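Long-range contact in protein yjcS (Bacillus subtilis, PDB 1Q8B), which is of unknown function but belongs to the antibiotic biosynthesis monooxygenase family and may be an enzyme: residues Ala18-Ile23 with Ile63-Ile68. Numbering follows the deposited sequence.
Sequences ACLKII and IMLWEI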
loop_
_atom_site.group_PDB
_atom_site.type_symbol
_atom_site.label_atom_id
_atom_site.label_comp_id
_atom_site.label_asym_id
_atom_site.label_seq_id
_atom_site.Cartn_x
_atom_site.Cartn_y
_atom_site.Cartn_z
ATOM N N ALA A 18 9.891 13.911 2.720
ATOM C CA ALA A 18 10.381 13.057 3.781
ATOM C C ALA A 18 11.881 12.877 3.700
ATOM O O ALA A 18 12.473 12.931 2.624
ATOM C CB ALA A 18 9.689 11.700 3.712
ATOM N N CYS A 19 12.492 12.674 4.857
ATOM C CA CYS A 19 13.918 12.448 4.932
ATOM C C CYS A 19 14.076 11.069 5.524
ATOM O O CYS A 19 13.567 10.798 6.614
ATOM C CB CYS A 19 14.593 13.469 5.846
ATOM S SG CYS A 19 16.396 13.237 5.955
ATOM N N LEU A 20 14.766 10.198 4.797
ATOM C CA LEU A 20 15.001 8.838 5.248
ATOM C C LEU A 20 16.402 8.678 5.820
ATOM O O LEU A 20 17.376 9.211 5.283
ATOM C CB LEU A 20 14.856 7.847 4.091
ATOM C CG LEU A 20 13.580 7.791 3.253
ATOM C CD1 LEU A 20 13.669 6.597 2.318
ATOM C CD2 LEU A 20 12.361 7.666 4.145
ATOM N N LYS A 21 16.500 7.938 6.914
ATOM C CA LYS A 21 17.788 7.663 7.516
ATOM C C LYS A 21 18.190 6.272 7.012
ATOM O O LYS A 21 17.407 5.328 7.115
ATOM C CB LYS A 21 17.670 7.657 9.041
ATOM C CG LYS A 21 19.007 7.520 9.747
ATOM C CD LYS A 21 18.827 7.154 11.197
ATOM C CE LYS A 21 20.163 6.807 11.813
ATOM N NZ LYS A 21 19.990 6.269 13.186
ATOM N N ILE A 22 19.386 6.147 6.437
ATOM C CA ILE A 22 19.842 4.843 5.954
ATOM C C ILE A 22 20.396 4.063 7.144
ATOM O O ILE A 22 21.315 4.518 7.823
ATOM C CB ILE A 22 20.964 4.969 4.888
ATOM C CG1 ILE A 22 20.444 5.691 3.649
ATOM C CG2 ILE A 22 21.459 3.588 4.483
ATOM C CD1 ILE A 22 21.534 6.091 2.680
ATOM N N ILE A 23 19.822 2.895 7.404
ATOM C CA ILE A 23 20.268 2.059 8.512
ATOM C C ILE A 23 21.060 0.866 7.987
ATOM O O ILE A 23 21.587 0.066 8.756
ATOM C CB ILE A 23 19.068 1.576 9.356
ATOM C CG1 ILE A 23 18.066 0.824 8.474
ATOM C CG2 ILE A 23 18.403 2.778 10.028
ATOM C CD1 ILE A 23 16.806 0.381 9.210
ATOM N N ILE A 63 18.489 9.994 2.676
ATOM C CA ILE A 63 17.889 10.093 1.354
ATOM C C ILE A 63 16.652 10.965 1.472
ATOM O O ILE A 63 15.858 10.800 2.395
ATOM C CB ILE A 63 17.490 8.701 0.816
ATOM C CG1 ILE A 63 18.746 7.847 0.621
ATOM C CG2 ILE A 63 16.730 8.841 -0.498
ATOM C CD1 ILE A 63 18.459 6.415 0.240
HETATM N N MSE A 64 16.492 11.893 0.537
HETATM C CA MSE A 64 15.350 12.789 0.559
HETATM C C MSE A 64 14.289 12.394 -0.462
HETATM O O MSE A 64 14.622 11.971 -1.571
HETATM C CB MSE A 64 15.808 14.214 0.283
HETATM C CG MSE A 64 14.734 15.257 0.523
HETATM SE SE MSE A 64 14.406 15.689 2.396
HETATM C CE MSE A 64 16.238 15.950 2.967
ATOM N N LEU A 65 13.016 12.534 -0.085
ATOM C CA LEU A 65 11.911 12.203 -0.984
ATOM C C LEU A 65 10.971 13.386 -1.198
ATOM O O LEU A 65 10.529 14.028 -0.247
ATOM C CB LEU A 65 11.092 11.020 -0.439
ATOM C CG LEU A 65 11.761 9.668 -0.141
ATOM C CD1 LEU A 65 10.709 8.709 0.423
ATOM C CD2 LEU A 65 12.390 9.080 -1.409
ATOM N N TRP A 66 10.686 13.670 -2.465
ATOM C CA TRP A 66 9.769 14.740 -2.857
ATOM C C TRP A 66 8.604 13.995 -3.482
ATOM O O TRP A 66 8.795 13.299 -4.479
ATOM C CB TRP A 66 10.393 15.656 -3.919
ATOM C CG TRP A 66 11.511 16.534 -3.429
ATOM C CD1 TRP A 66 11.825 16.820 -2.131
ATOM C CD2 TRP A 66 12.419 17.297 -4.239
ATOM N NE1 TRP A 66 12.867 17.715 -2.082
ATOM C CE2 TRP A 66 13.254 18.024 -3.361
ATOM C CE3 TRP A 66 12.609 17.437 -5.620
ATOM C CZ2 TRP A 66 14.268 18.882 -3.819
ATOM C CZ3 TRP A 66 13.618 18.294 -6.077
ATOM C CH2 TRP A 66 14.433 19.003 -5.175
ATOM N N GLU A 67 7.407 14.138 -2.919
ATOM C CA GLU A 67 6.253 13.417 -3.447
ATOM C C GLU A 67 4.988 14.254 -3.571
ATOM O O GLU A 67 4.707 15.097 -2.722
ATOM C CB GLU A 67 5.931 12.218 -2.548
ATOM C CG GLU A 67 7.093 11.271 -2.270
ATOM C CD GLU A 67 6.769 10.251 -1.180
ATOM O OE1 GLU A 67 5.574 10.033 -0.885
ATOM O OE2 GLU A 67 7.711 9.656 -0.622
ATOM N N ILE A 68 4.234 14.013 -4.641
ATOM C CA ILE A 68 2.947 14.673 -4.861
ATOM C C ILE A 68 1.975 13.562 -5.282
ATOM O O ILE A 68 2.251 12.806 -6.213
ATOM C CB ILE A 68 2.991 15.741 -5.981
ATOM C CG1 ILE A 68 4.016 16.828 -5.656
ATOM C CG2 ILE A 68 1.622 16.404 -6.108
ATOM C CD1 ILE A 68 4.063 17.928 -6.702
#
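The carbonyl oxygen of Ala18 is met by three groups of the neighbouring strand. The one strong link is the hydrogen bond from Leu65 N to Ala18 O at 2.8 Å, while the CA-H of Met64 makes a weaker C-H...O contact with that oxygen. The selenium of Met64, a selenomethionine here, also packs against it, with SE 3.4 Å from Ala18 O. Ala18 N returns a bond to Leu65 O at 3.0 Å. Two residues along, Leu20 N reaches Ile63 O at 2.7 Å and nearly straight (173° at the hydrogen), and Ile63 N answers to Leu20 O. Ile63 O takes a C-H...O contact from Cys19 CA as well. These bonds make Ala18-Leu65 and Leu20-Ile63 the hydrogen-bonded antiparallel pairs, with Cys19-Met64 the non-hydrogen-bonded pair between them. Strands 13-22 and 62-69 are the two central strands of the four-stranded antiparallel sheet of a ferredoxin-like alpha/beta fold, as in the dimeric alpha-beta barrel relatives of this family. Ala18, Leu20, Ile63 and Leu65 share one face, where Phe35 of helix 28-42 packs on Leu20 and Ile63. There the Leu20 and Leu65 side chains cross obliquely, CD1 to CD1 at 4.1 Å. Beyond Leu20-Ile63, where the Ile22 backbone goes on to pair with Arg61, Ile22 carries CG1 anti to its carbonyl carbon (chi1 -63°), which puts Ile22 CG1 4.0 Å from Ile63 CD1, the two side chains crossing at about a right angle. On the other face the Met64 chain, bent at chi2 and chi3, turns its end toward Cys19, bringing CE to 4.0 Å from Cys19 SG; Cys19 also touches Trp97 of strand 93-103, and Met64 touches Tyr54 of strand 48-55.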